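Local structure of flagellar basal body protein (Helicobacter pylori, 5NPY) at residues 211-216 and 306-311; 433-438 and 446-451; 480-483 and 489-492; 524-529 and 537-542. The protein probably builds part of the flagellar hook, the curved tubular joint that passes the torque of the basal-body motor to the filament. All blocks are in the same frame, centred on the assembly; numbering follows the deposited sequence.

How the contacts relate
From the N terminus, contact 1 comes first, closing the longest excursion: residues 211-216 meet residues 306-311 after 89 intervening residues, so that a helix end is set against the start of strand 308-313. Contact 2 then closes a hairpin between strands 435-439 and 442-447, about 28 Å away centre to centre. Contact 3 belongs to another hairpin, strands 477-484 and 489-494, and contact 4 brings together the two ends of an unmodelled loop, residues 530-536. All four follow in series; none nests within or crosses another. They are spread along an elongated chain: the centres of contacts 1 and 4 lie 84 Å apart, on opposite sides of its centre.

Contact 1. Residues 211-216 and 306-311; sequences FFLNDK and PPLLLE
Leu213 and Leu308 reach toward each other tip to tip, and around their methyl groups the contact is at its tightest. Leu308 CD1 enters the angle between two consecutive side chains: it lies 3.9 Å from Phe212 CB and 4.1 Å from Leu213 CG. The other methyl, Leu308 CD2, lies 4.2 Å from Leu213 CD1. With chi1 at -76°, the ring of Phe212 swings beside its own backbone N, and the leucine methyl comes to the ring's edge, near its plane, instead of over a face. Phe212 is the last residue of helix 209-212, while Leu213 is the first to leave helical backbone angles.

Toward Pro306 the fit slackens. Leu213 CD1 approaches Pro306 CD only to 4.3 Å, and the CB of the proline is directed away from the helix end. Between the two touching residues Pro306 and Leu308, Pro307 turns away and is exposed; past Leu213 the chain leaves toward solvent through Asp215 and Lys216, and Asp215 is poorly ordered. The buried part is closed further by Ile219 against Leu213 and by Arg223 of helix 221-226 against Phe212. No polar group takes part across the interface, which is purely apolar and small. Strand 308-313 lies between strands 293-298 and 346-364 in its antiparallel sheet, so the contact packs the C-terminal end of the short helix 209-212, through apolar side chains, on the start of an inner sheet strand.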
# COMPACT_ATOMS: atom_id res chain seq x y z
N PHE A 211 -21.04 0.36 13.77
CA PHE A 211 -20.03 1.02 14.59
C PHE A 211 -20.46 1.20 16.04
O PHE A 211 -19.62 1.06 16.93
CB PHE A 211 -19.70 2.39 14.00
CG PHE A 211 -18.53 3.08 14.66
CD1 PHE A 211 -17.30 2.45 14.78
CD2 PHE A 211 -18.66 4.36 15.15
CE1 PHE A 211 -16.23 3.09 15.38
CE2 PHE A 211 -17.59 5.00 15.75
CZ PHE A 211 -16.37 4.37 15.86
N PHE A 212 -21.75 1.49 16.29
CA PHE A 212 -22.26 1.79 17.63
C PHE A 212 -22.54 0.54 18.46
O PHE A 212 -22.64 0.65 19.69
CB PHE A 212 -23.55 2.63 17.55
CG PHE A 212 -23.33 4.09 17.22
CD1 PHE A 212 -22.06 4.63 17.16
CD2 PHE A 212 -24.41 4.93 16.95
CE1 PHE A 212 -21.86 5.99 16.84
CE2 PHE A 212 -24.23 6.27 16.63
CZ PHE A 212 -22.94 6.80 16.58
N LEU A 213 -22.70 -0.64 17.85
CA LEU A 213 -22.89 -1.89 18.57
C LEU A 213 -21.59 -2.69 18.65
O LEU A 213 -20.72 -2.59 17.78
CB LEU A 213 -23.96 -2.75 17.88
CG LEU A 213 -25.32 -2.03 17.86
CD1 LEU A 213 -26.46 -2.86 17.22
CD2 LEU A 213 -25.73 -1.54 19.25
N ASN A 214 -21.46 -3.49 19.71
CA ASN A 214 -20.33 -4.39 19.82
C ASN A 214 -20.70 -5.77 19.28
O ASN A 214 -21.81 -6.01 18.83
CB ASN A 214 -19.83 -4.45 21.26
CG ASN A 214 -20.84 -5.10 22.21
OD1 ASN A 214 -21.83 -5.72 21.79
ND2 ASN A 214 -20.60 -4.94 23.50
N ASP A 215 -19.74 -6.70 19.33
CA ASP A 215 -19.97 -8.05 18.80
C ASP A 215 -21.22 -8.71 19.35
O ASP A 215 -21.89 -9.47 18.64
CB ASP A 215 -18.75 -8.92 19.07
CG ASP A 215 -17.82 -9.02 17.88
OD1 ASP A 215 -17.79 -8.06 17.08
OD2 ASP A 215 -17.13 -10.05 17.74
N LYS A 216 -21.57 -8.43 20.61
CA LYS A 216 -22.78 -8.95 21.23
C LYS A 216 -24.02 -8.09 20.96
O LYS A 216 -25.05 -8.28 21.63
CB LYS A 216 -22.57 -9.10 22.74
CG LYS A 216 -21.48 -10.11 23.11
CD LYS A 216 -21.59 -10.58 24.56
CE LYS A 216 -20.46 -10.03 25.42
NZ LYS A 216 -20.35 -10.74 26.73
N PRO A 306 -30.00 -4.46 14.83
CA PRO A 306 -30.98 -3.82 13.94
C PRO A 306 -30.58 -2.40 13.59
O PRO A 306 -29.62 -1.86 14.16
CB PRO A 306 -32.27 -3.83 14.78
CG PRO A 306 -31.74 -3.61 16.20
CD PRO A 306 -30.38 -4.30 16.25
N PRO A 307 -31.28 -1.76 12.65
CA PRO A 307 -31.08 -0.32 12.45
C PRO A 307 -31.36 0.43 13.75
O PRO A 307 -32.26 0.06 14.51
CB PRO A 307 -32.09 0.04 11.36
CG PRO A 307 -32.34 -1.26 10.62
CD PRO A 307 -32.17 -2.36 11.65
N LEU A 308 -30.57 1.46 14.00
CA LEU A 308 -30.67 2.21 15.24
C LEU A 308 -31.34 3.55 14.99
O LEU A 308 -31.26 4.11 13.90
CB LEU A 308 -29.28 2.40 15.87
CG LEU A 308 -28.51 1.11 16.16
CD1 LEU A 308 -27.22 1.42 16.85
CD2 LEU A 308 -29.34 0.12 17.00
N LEU A 309 -32.01 4.06 16.03
CA LEU A 309 -32.70 5.33 15.97
C LEU A 309 -32.25 6.21 17.12
O LEU A 309 -31.76 5.72 18.14
CB LEU A 309 -34.23 5.19 16.04
CG LEU A 309 -34.88 4.04 15.28
CD1 LEU A 309 -36.32 3.91 15.71
CD2 LEU A 309 -34.80 4.33 13.79
N LEU A 310 -32.46 7.51 16.94
CA LEU A 310 -32.44 8.48 18.02
C LEU A 310 -33.85 8.67 18.56
O LEU A 310 -34.84 8.52 17.84
CB LEU A 310 -31.87 9.83 17.54
CG LEU A 310 -30.45 9.80 17.00
CD1 LEU A 310 -30.06 11.20 16.52
CD2 LEU A 310 -29.45 9.30 18.04
N GLU A 311 -33.94 9.02 19.84
CA GLU A 311 -35.23 9.08 20.51
C GLU A 311 -35.24 10.22 21.51
O GLU A 311 -34.36 10.30 22.38
CB GLU A 311 -35.51 7.75 21.22
CG GLU A 311 -36.64 7.80 22.22
CD GLU A 311 -36.61 6.61 23.16
OE1 GLU A 311 -35.61 6.46 23.90
OE2 GLU A 311 -37.59 5.83 23.13

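Contact 2. Residues 433-438 and 446-451; sequences APMTLD and YSLDKS
Met435 and Tyr446 form an antiparallel hydrogen-bonded pair, Met435 N donating to Tyr446 O at 2.8 Å and Tyr446 N to Met435 O at 2.9 Å, with nearly straight N-H angles of 164° and 172°. The side chains of this pair run side by side from the same face of the sheet. The phenol ring extends anti to its backbone N (chi1 -175°), and the methionine bends at its last torsion to bring its methyl back against it: Met435 CE lies 3.6 Å from Tyr446 CD1. The sulfur stands 5.2 Å from the ring centroid, oblique to the ring, which makes this a Met-aromatic contact. The same methyl also meets Leu448 CD1 at 3.6 Å, so that it is gripped between an aromatic and an aliphatic partner. Leu437 CD1 comes obliquely to the ring, 3.9 Å from Tyr446 CD1.

Past this pair, away from the hairpin turn, Pro434 CB lies 3.3 Å from Ser447 OG, and a water accepts from Leu448 N while donating weakly to Ala433 O, extending the strand pairing past its last direct bond. The buried cluster faces strands 370-381, 396-406 and 411-423, which supply Leu373, Ser402 and Val421 among others. Chemically, backbone bonds close the open end of the hairpin, while its inner face is anchored by apolar and sulfur-aromatic contacts, and the hydroxyl of the buried Tyr446 is hydrogen-bonded to Ser375 of strand 370-381.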
# COMPACT_ATOMS: atom_id res chain seq x y z
N ALA A 433 -0.72 6.70 12.84
CA ALA A 433 0.44 5.98 13.34
C ALA A 433 0.36 4.52 12.93
O ALA A 433 -0.73 3.92 13.00
CB ALA A 433 0.54 6.08 14.88
N PRO A 434 1.47 3.91 12.56
CA PRO A 434 1.44 2.50 12.16
C PRO A 434 1.01 1.60 13.31
O PRO A 434 1.10 1.95 14.49
CB PRO A 434 2.89 2.22 11.75
CG PRO A 434 3.69 3.19 12.59
CD PRO A 434 2.85 4.43 12.68
N MET A 435 0.49 0.43 12.95
CA MET A 435 -0.05 -0.48 13.95
C MET A 435 0.61 -1.85 13.78
O MET A 435 1.28 -2.12 12.78
CB MET A 435 -1.59 -0.57 13.86
CG MET A 435 -2.16 -1.57 12.84
SD MET A 435 -3.91 -1.22 12.43
CE MET A 435 -3.62 0.03 11.16
N THR A 436 0.43 -2.70 14.79
CA THR A 436 1.01 -4.04 14.78
C THR A 436 -0.11 -5.08 14.81
O THR A 436 -0.89 -5.14 15.76
CB THR A 436 1.96 -4.27 15.96
OG1 THR A 436 3.11 -3.42 15.80
CG2 THR A 436 2.42 -5.76 15.97
N LEU A 437 -0.20 -5.85 13.74
CA LEU A 437 -1.12 -6.97 13.66
C LEU A 437 -0.35 -8.24 13.91
O LEU A 437 0.85 -8.31 13.64
CB LEU A 437 -1.77 -7.05 12.28
CG LEU A 437 -2.29 -5.74 11.71
CD1 LEU A 437 -2.92 -6.02 10.35
CD2 LEU A 437 -3.25 -5.09 12.69
N ASP A 438 -1.04 -9.26 14.40
CA ASP A 438 -0.47 -10.60 14.52
C ASP A 438 -0.90 -11.43 13.31
O ASP A 438 -2.08 -11.75 13.14
CB ASP A 438 -0.90 -11.27 15.82
CG ASP A 438 -0.25 -12.62 16.00
OD1 ASP A 438 -0.86 -13.63 15.58
OD2 ASP A 438 0.91 -12.64 16.50
N TYR A 446 1.55 -2.41 9.92
CA TYR A 446 0.54 -1.94 8.97
C TYR A 446 0.40 -0.42 9.09
O TYR A 446 0.15 0.09 10.19
CB TYR A 446 -0.80 -2.62 9.24
CG TYR A 446 -1.94 -2.34 8.26
CD1 TYR A 446 -3.25 -2.47 8.66
CD2 TYR A 446 -1.71 -2.04 6.92
CE1 TYR A 446 -4.29 -2.25 7.81
CE2 TYR A 446 -2.77 -1.82 6.06
CZ TYR A 446 -4.06 -1.94 6.51
OH TYR A 446 -5.14 -1.73 5.68
N SER A 447 0.58 0.29 7.98
CA SER A 447 0.48 1.75 7.94
C SER A 447 -0.61 2.18 6.97
O SER A 447 -0.61 1.78 5.79
CB SER A 447 1.81 2.42 7.52
OG SER A 447 2.87 2.13 8.43
N LEU A 448 -1.55 2.97 7.47
CA LEU A 448 -2.71 3.38 6.70
C LEU A 448 -2.48 4.65 5.88
O LEU A 448 -3.40 5.09 5.19
CB LEU A 448 -3.89 3.61 7.64
CG LEU A 448 -4.35 2.32 8.34
CD1 LEU A 448 -5.35 2.65 9.41
CD2 LEU A 448 -4.94 1.29 7.34
N ASP A 449 -1.30 5.26 5.93
CA ASP A 449 -1.22 6.67 5.61
C ASP A 449 -0.47 6.99 4.33
O ASP A 449 -0.53 8.13 3.88
CB ASP A 449 -0.60 7.47 6.77
CG ASP A 449 0.84 7.09 7.04
OD1 ASP A 449 1.63 8.00 7.39
OD2 ASP A 449 1.19 5.89 6.91
N LYS A 450 0.26 6.02 3.77
CA LYS A 450 0.93 6.17 2.49
C LYS A 450 1.50 4.82 2.10
O LYS A 450 1.71 3.94 2.94
CB LYS A 450 2.05 7.21 2.52
CG LYS A 450 3.30 6.73 3.31
CD LYS A 450 4.35 7.86 3.39
CE LYS A 450 5.61 7.43 4.14
NZ LYS A 450 5.35 7.27 5.60
N SER A 451 1.77 4.68 0.80
CA SER A 451 2.49 3.59 0.17
C SER A 451 3.76 4.16 -0.46
O SER A 451 4.13 5.31 -0.21
CB SER A 451 1.61 2.91 -0.90
OG SER A 451 1.28 3.85 -1.92
O HOH W 1 -1.32 4.08 10.14

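Contact 3. Residues 480-483 and 489-492; sequences RDMR and VISL
A beta hairpin formed by strands 477-484 and 489-494 holds this contact, in which the two strands run antiparallel with their axes 171° apart. Arg483 and Ser491 are the hydrogen-bonded pair: Arg483 N donates to Ser491 O and Ser491 N to Arg483 O, both at 3.0 Å. Next to it, Met482 and Leu492 are a non-hydrogen-bonded pair whose side chains share the opposite face. There the methionine chain leaves its backbone N in the anti position (chi1 164°) and bends at its end, with Met482 CB 3.8 Å from Leu492 CD2 and Met482 SD 3.9 Å from Ile490 CG2. The thioether thus lies obliquely across two neighbours that are two residues apart on the partner strand. Ile179, from a loop, packs on Ile490 and Leu492, which are also touched by Ile505 and Val502 respectively.

On the other face the chemistry is charged. Arg483 folds back at chi2 (89°), bringing NE to Asp481 OD1 at 3.0 Å; the carboxylate oxygen is met on its syn side, somewhat out of the carboxylate plane. This salt bridge ties the arginine back along its own strand, with Arg483 CD 4.1 Å from Ser491 O. Strand 499-509 pairs along the far edge of strand 489-494, which makes the hairpin part of an antiparallel meander, consistent with the D1 region of hook proteins.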
# COMPACT_ATOMS: atom_id res chain seq x y z
N ARG A 480 9.11 -18.33 -15.96
CA ARG A 480 8.30 -18.13 -17.15
C ARG A 480 9.17 -17.92 -18.39
O ARG A 480 9.23 -18.79 -19.25
CB ARG A 480 7.32 -16.98 -16.96
CG ARG A 480 5.91 -17.46 -16.68
CD ARG A 480 4.89 -16.36 -16.82
NE ARG A 480 3.68 -16.87 -17.45
CZ ARG A 480 3.51 -16.94 -18.76
NH1 ARG A 480 4.47 -16.52 -19.58
NH2 ARG A 480 2.38 -17.44 -19.27
N ASP A 481 9.84 -16.78 -18.49
CA ASP A 481 10.67 -16.49 -19.65
C ASP A 481 11.84 -15.63 -19.19
O ASP A 481 11.87 -15.15 -18.06
CB ASP A 481 9.87 -15.80 -20.76
CG ASP A 481 9.56 -14.34 -20.45
OD1 ASP A 481 10.20 -13.45 -21.05
OD2 ASP A 481 8.69 -14.08 -19.59
N MET A 482 12.82 -15.46 -20.08
CA MET A 482 14.02 -14.70 -19.76
C MET A 482 14.25 -13.61 -20.79
O MET A 482 14.13 -13.85 -22.00
CB MET A 482 15.25 -15.62 -19.67
CG MET A 482 16.59 -14.86 -19.72
SD MET A 482 18.07 -15.89 -19.56
CE MET A 482 18.21 -16.49 -21.24
N ARG A 483 14.57 -12.42 -20.31
CA ARG A 483 14.89 -11.28 -21.16
C ARG A 483 16.35 -10.90 -20.99
O ARG A 483 16.91 -10.99 -19.89
CB ARG A 483 14.02 -10.06 -20.83
CG ARG A 483 12.54 -10.34 -20.82
CD ARG A 483 12.07 -10.77 -19.45
NE ARG A 483 10.63 -10.99 -19.44
CZ ARG A 483 9.73 -10.03 -19.22
NH1 ARG A 483 10.14 -8.78 -18.99
NH2 ARG A 483 8.43 -10.32 -19.23
N VAL A 489 21.63 -6.65 -19.63
CA VAL A 489 21.01 -6.91 -18.34
C VAL A 489 20.04 -8.08 -18.47
O VAL A 489 19.17 -8.10 -19.36
CB VAL A 489 20.31 -5.65 -17.82
CG1 VAL A 489 19.57 -5.94 -16.52
CG2 VAL A 489 21.34 -4.55 -17.60
N ILE A 490 20.18 -9.06 -17.58
CA ILE A 490 19.47 -10.34 -17.67
C ILE A 490 18.43 -10.38 -16.56
O ILE A 490 18.79 -10.39 -15.37
CB ILE A 490 20.44 -11.52 -17.55
CG1 ILE A 490 21.53 -11.42 -18.63
CG2 ILE A 490 19.69 -12.88 -17.59
CD1 ILE A 490 22.57 -12.52 -18.55
N SER A 491 17.16 -10.42 -16.93
CA SER A 491 16.07 -10.52 -15.98
C SER A 491 15.29 -11.81 -16.21
O SER A 491 15.20 -12.32 -17.33
CB SER A 491 15.13 -9.33 -16.10
OG SER A 491 15.86 -8.13 -16.28
N LEU A 492 14.70 -12.32 -15.14
CA LEU A 492 13.86 -13.51 -15.18
C LEU A 492 12.43 -13.13 -14.83
O LEU A 492 12.19 -12.40 -13.86
CB LEU A 492 14.40 -14.58 -14.23
CG LEU A 492 15.86 -14.99 -14.50
CD1 LEU A 492 16.34 -16.04 -13.51
CD2 LEU A 492 16.02 -15.50 -15.93

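Contact 4. Residues 524-529 and 537-542; sequences YEMQEG and PLSGNP
Pro537 and Gln527 come together where two loop ends meet, and the turn that follows, a classic gamma turn centred on Leu538, shapes the contact. Pro537 CA makes a CA-H...O contact with Gln527 O at 3.5 Å, and the proline carbonyl oxygen, Pro537 O, receives Ser539 N at 2.7 Å, closing the turn. Leu538, at the turn's apex with positive phi (76°), throws its side chain toward the other segment. Its CD2 lies tight against Glu528 O, 3.1 Å away, and reaches Gln527 CG at 3.6 Å. The amide end of Gln527 is hydrogen-bonded to Gly515 O and Arg517 NE, and its extended chain crosses the leucine obliquely. Ser539 follows, buried, with OG 4.2 Å from Met526 CG and donating to a water. That water also accepts from Gln527 N and donates to Pro537 O, so one molecule stitches both segments together. Further on, Pro542 touches Met526, Phe114 and Phe510, and crosses the methionine at about a right angle. The last touch of the segment is there: Pro542 CD stands 4.2 Å from Met526 SD.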
# COMPACT_ATOMS: atom_id res chain seq x y z
N TYR A 524 41.17 -13.56 -27.56
CA TYR A 524 42.29 -12.64 -27.46
C TYR A 524 42.68 -12.54 -25.99
O TYR A 524 42.03 -13.12 -25.13
CB TYR A 524 41.94 -11.28 -28.09
CG TYR A 524 41.64 -11.37 -29.58
CD1 TYR A 524 40.45 -11.95 -30.04
CD2 TYR A 524 42.54 -10.90 -30.52
CE1 TYR A 524 40.18 -12.05 -31.40
CE2 TYR A 524 42.27 -10.98 -31.87
CZ TYR A 524 41.10 -11.56 -32.31
OH TYR A 524 40.85 -11.64 -33.65
N GLU A 525 43.75 -11.81 -25.70
CA GLU A 525 44.31 -11.76 -24.36
C GLU A 525 45.16 -10.51 -24.25
O GLU A 525 45.68 -10.02 -25.26
CB GLU A 525 45.16 -13.01 -24.07
CG GLU A 525 44.98 -13.59 -22.71
CD GLU A 525 46.01 -14.65 -22.42
OE1 GLU A 525 45.83 -15.42 -21.45
OE2 GLU A 525 47.02 -14.73 -23.16
N MET A 526 45.29 -9.99 -23.04
CA MET A 526 46.18 -8.86 -22.82
C MET A 526 47.63 -9.35 -22.69
O MET A 526 47.89 -10.53 -22.41
CB MET A 526 45.74 -8.08 -21.58
CG MET A 526 44.27 -7.65 -21.62
SD MET A 526 43.62 -6.88 -20.10
CE MET A 526 43.48 -8.30 -19.00
N GLN A 527 48.57 -8.43 -22.90
CA GLN A 527 50.00 -8.74 -22.91
C GLN A 527 50.79 -7.46 -22.63
O GLN A 527 50.21 -6.37 -22.57
CB GLN A 527 50.42 -9.36 -24.25
CG GLN A 527 49.96 -8.54 -25.45
CD GLN A 527 50.35 -9.14 -26.77
OE1 GLN A 527 51.03 -10.17 -26.82
NE2 GLN A 527 49.91 -8.52 -27.86
N GLU A 528 52.12 -7.60 -22.48
CA GLU A 528 53.00 -6.49 -22.08
C GLU A 528 53.94 -6.08 -23.22
O GLU A 528 53.71 -6.43 -24.38
CB GLU A 528 53.78 -6.90 -20.82
CG GLU A 528 52.91 -7.32 -19.65
CD GLU A 528 52.79 -8.82 -19.53
OE1 GLU A 528 52.35 -9.29 -18.46
OE2 GLU A 528 53.15 -9.53 -20.50
N GLY A 529 54.99 -5.34 -22.87
CA GLY A 529 55.97 -4.87 -23.85
C GLY A 529 57.42 -4.88 -23.39
O GLY A 529 58.35 -4.92 -24.21
N PRO A 537 50.21 -2.19 -20.50
CA PRO A 537 49.47 -3.39 -20.88
C PRO A 537 49.03 -3.40 -22.33
O PRO A 537 48.13 -4.16 -22.68
CB PRO A 537 48.27 -3.35 -19.93
CG PRO A 537 48.83 -2.67 -18.68
CD PRO A 537 50.15 -1.98 -19.04
N LEU A 538 49.64 -2.53 -23.14
CA LEU A 538 49.75 -2.69 -24.59
C LEU A 538 48.47 -2.38 -25.36
O LEU A 538 48.47 -1.56 -26.29
CB LEU A 538 50.23 -4.10 -24.94
CG LEU A 538 50.89 -4.15 -26.31
CD1 LEU A 538 51.84 -2.99 -26.47
CD2 LEU A 538 51.61 -5.47 -26.51
N SER A 539 47.39 -3.07 -25.02
CA SER A 539 46.07 -2.66 -25.47
C SER A 539 45.49 -1.55 -24.60
O SER A 539 44.33 -1.16 -24.79
CB SER A 539 45.12 -3.87 -25.46
OG SER A 539 45.09 -4.47 -24.18
N GLY A 540 46.28 -1.02 -23.67
CA GLY A 540 45.74 -0.18 -22.63
C GLY A 540 45.01 -1.03 -21.60
O GLY A 540 44.79 -2.23 -21.83
N ASN A 541 44.63 -0.43 -20.48
CA ASN A 541 43.88 -1.15 -19.46
C ASN A 541 42.43 -1.36 -19.92
O ASN A 541 41.91 -0.58 -20.73
CB ASN A 541 43.90 -0.40 -18.14
CG ASN A 541 45.23 -0.48 -17.46
OD1 ASN A 541 45.94 -1.48 -17.59
ND2 ASN A 541 45.59 0.56 -16.71
N PRO A 542 41.76 -2.40 -19.41
CA PRO A 542 40.41 -2.69 -19.89
C PRO A 542 39.44 -1.63 -19.39
O PRO A 542 39.51 -1.19 -18.24
CB PRO A 542 40.11 -4.06 -19.28
CG PRO A 542 40.92 -4.09 -18.04
CD PRO A 542 42.19 -3.34 -18.36
O HOH W 2 47.30 -6.21 -24.81